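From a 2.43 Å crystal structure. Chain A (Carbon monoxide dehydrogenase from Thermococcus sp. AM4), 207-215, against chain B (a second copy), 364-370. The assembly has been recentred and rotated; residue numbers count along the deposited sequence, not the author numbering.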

# COMPACT_ATOMS: atom_id res chain seq x y z
N GLY A 207 3.28 -7.20 12.99
CA GLY A 207 3.61 -6.66 14.30
C GLY A 207 3.36 -5.18 14.48
O GLY A 207 4.06 -4.54 15.27
N VAL A 208 2.38 -4.61 13.77
CA VAL A 208 2.05 -3.21 13.99
C VAL A 208 0.65 -3.11 14.60
O VAL A 208 0.51 -3.15 15.83
N ASP A 209 -0.39 -3.01 13.78
CA ASP A 209 -1.76 -2.88 14.28
C ASP A 209 -2.47 -4.22 14.16
O ASP A 209 -2.75 -4.69 13.05
N ALA A 210 -2.79 -4.83 15.30
CA ALA A 210 -3.49 -6.10 15.35
C ALA A 210 -4.95 -5.97 15.79
O ALA A 210 -5.67 -6.97 15.76
N ASP A 211 -5.39 -4.78 16.18
CA ASP A 211 -6.76 -4.59 16.63
C ASP A 211 -7.67 -4.36 15.43
O ASP A 211 -7.41 -3.46 14.62
N PRO A 212 -8.74 -5.14 15.28
CA PRO A 212 -9.64 -4.93 14.13
C PRO A 212 -10.31 -3.57 14.14
O PRO A 212 -10.54 -2.99 13.06
N VAL A 213 -10.63 -3.04 15.32
CA VAL A 213 -11.34 -1.77 15.39
C VAL A 213 -10.48 -0.63 14.86
O VAL A 213 -10.92 0.15 14.01
N SER A 214 -9.24 -0.52 15.34
CA SER A 214 -8.37 0.56 14.88
C SER A 214 -8.02 0.40 13.41
O SER A 214 -7.97 1.38 12.66
N LEU A 215 -7.77 -0.84 12.97
CA LEU A 215 -7.50 -1.09 11.56
C LEU A 215 -8.65 -0.60 10.68
O LEU A 215 -8.44 0.11 9.69
N PRO B 364 -0.70 5.22 18.62
CA PRO B 364 -2.03 5.01 18.02
C PRO B 364 -2.04 4.07 16.82
O PRO B 364 -3.11 3.61 16.42
N LYS B 365 -0.88 3.76 16.24
CA LYS B 365 -0.80 2.83 15.13
C LYS B 365 -0.44 1.42 15.56
O LYS B 365 -0.39 0.51 14.72
N GLY B 366 -0.19 1.20 16.85
CA GLY B 366 0.17 -0.12 17.34
C GLY B 366 -0.74 -0.62 18.44
O GLY B 366 -0.36 -0.63 19.62
N HIS B 367 -1.95 -1.04 18.08
CA HIS B 367 -2.90 -1.58 19.03
C HIS B 367 -2.87 -3.10 18.98
O HIS B 367 -2.76 -3.70 17.90
N ILE B 368 -2.96 -3.73 20.16
CA ILE B 368 -3.03 -5.17 20.28
C ILE B 368 -4.16 -5.50 21.27
O ILE B 368 -4.07 -5.08 22.43
N PRO B 369 -5.20 -6.20 20.86
CA PRO B 369 -6.30 -6.50 21.80
C PRO B 369 -5.80 -7.29 23.01
O PRO B 369 -5.05 -8.26 22.88
N GLY B 370 -6.23 -6.85 24.19
CA GLY B 370 -5.80 -7.43 25.44
C GLY B 370 -4.68 -6.66 26.12
O GLY B 370 -4.50 -6.82 27.34

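A loop leading into a helix in chain A meets an irregular segment of chain B from a second copy of the same protein in a compact contact held by the carbonyl of His367(B) and filled out by small apolar and aliphatic packing, with 403 Å² buried over both sides. His367(B) O is the polar centre: Ala210(A) N donates to it at 2.8 Å with an N-H...O angle of 157°, and Asp211(A) N adds a weak bond to the same His367(B) O at 3.3 Å and 123°.

Around this point the side chain of Asp209(A) (chi1 t, -163°) starts sideways, but its end comes nearer to chain B. Its OD1 is occupied within its own chain, accepting from Asp211(A) N at 3.1 Å and from Ser214(A) OG at 2.8 Å, so the carboxylate ties Asp211(A) N and the Ser214(A) hydroxyl together; Asp211(A) N thus has Asp209(A) OD1 as well as the weak bond to His367(B) O. Asp209(A) OD1 also lies 3.5 Å from His367(B) O, but both are acceptors and no bond joins them; OD2 is hydrogen-bonded elsewhere in the structure and sits at the edge of the His367(B) ring, near its plane.

His367(B) (chi1 m, -63°; chi2 -87°) loses more area to the contact than any other residue, 75 Å². Its CB packs 3.6 Å from Asp211(A) CB, and its ring reaches Ser214(A), whose CA-to-CB bond points toward chain B and whose CB lies 3.6 Å from His367(B) CD2. The p rotamer of Ser214(A) (47°) directs OG to Asp209(A). Asp211(A) (chi1 t) caps the helix that begins at Pro212(A): its OD1 accepts from Val213(A) N at 2.8 Å.

Ala210(A) points toward chain B, and its methyl fits against two successive residues there, with CB 4.5 Å from Ile368(B) CG2 and 4.2 Å from Pro369(B) CD. The CA-to-CB bond of Ile368(B) (m, t) points away from chain A. The Pro369(B) ring, C-gamma exo, packs by the start of the helix, its CG 3.7 Å from Asp211(A) CA and 4.1 Å from Pro212(A) CD.

At the other end, Val208(A) (t, -163°) sets CG1 3.4 Å from Lys365(B) O, and Asp209(A) CB lies 3.3 Å from that same Lys365(B) O. Lys365(B) (m, t, m, m) sets out sideways and its end turns out of the contact, its NZ hydrogen-bonded to a residue just outside the stretches. Gly366(B) comes in through its backbone: its CA makes a CA-H...O contact of 3.4 Å with Val208(A) O.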

# COMPACT_ATOMS: atom_id res chain seq x y z
CB VAL A 208 2.19 -2.39 12.70
CG1 VAL A 208 2.26 -0.91 13.03
CG2 VAL A 208 3.46 -2.80 11.97
CB ASP A 209 -2.52 -1.78 13.53
CG ASP A 209 -3.78 -1.34 14.28
OD1 ASP A 209 -4.20 -2.04 15.23
OD2 ASP A 209 -4.36 -0.29 13.91
CB ALA A 210 -2.77 -7.08 16.29
CB ASP A 211 -6.84 -3.39 17.59
CG ASP A 211 -8.16 -3.33 18.35
OD1 ASP A 211 -9.23 -3.39 17.72
OD2 ASP A 211 -8.12 -3.22 19.59
CB PRO A 212 -10.66 -6.06 14.26
CG PRO A 212 -10.07 -7.03 15.25
CD PRO A 212 -9.22 -6.22 16.16
CB VAL A 213 -11.80 -1.50 16.84
CG1 VAL A 213 -12.17 -0.03 17.01
CG2 VAL A 213 -12.98 -2.39 17.19
CB SER A 214 -7.11 0.62 15.74
OG SER A 214 -6.53 -0.66 15.92
CB LEU A 215 -7.25 -2.58 11.33
CG LEU A 215 -5.91 -3.18 11.78
CD1 LEU A 215 -6.01 -4.70 11.85
CD2 LEU A 215 -4.79 -2.76 10.86
CB PRO B 364 -2.46 6.43 17.60
CG PRO B 364 -1.17 7.20 17.50
CD PRO B 364 -0.30 6.63 18.58
CB LYS B 365 0.21 3.33 14.09
CG LYS B 365 -0.17 4.65 13.45
CD LYS B 365 0.81 5.05 12.36
CE LYS B 365 2.17 5.40 12.94
NZ LYS B 365 2.14 6.65 13.75
CB HIS B 367 -4.32 -1.08 18.74
CG HIS B 367 -4.47 0.41 18.87
ND1 HIS B 367 -4.77 1.03 20.06
CD2 HIS B 367 -4.38 1.39 17.95
CE1 HIS B 367 -4.85 2.33 19.87
NE2 HIS B 367 -4.61 2.58 18.60
CB ILE B 368 -1.71 -5.80 20.74
CG1 ILE B 368 -0.54 -5.27 19.91
CG2 ILE B 368 -1.78 -7.31 20.66
CD1 ILE B 368 0.82 -5.51 20.54
CB PRO B 369 -7.27 -7.32 20.95
CG PRO B 369 -6.98 -6.90 19.54
CD PRO B 369 -5.50 -6.66 19.50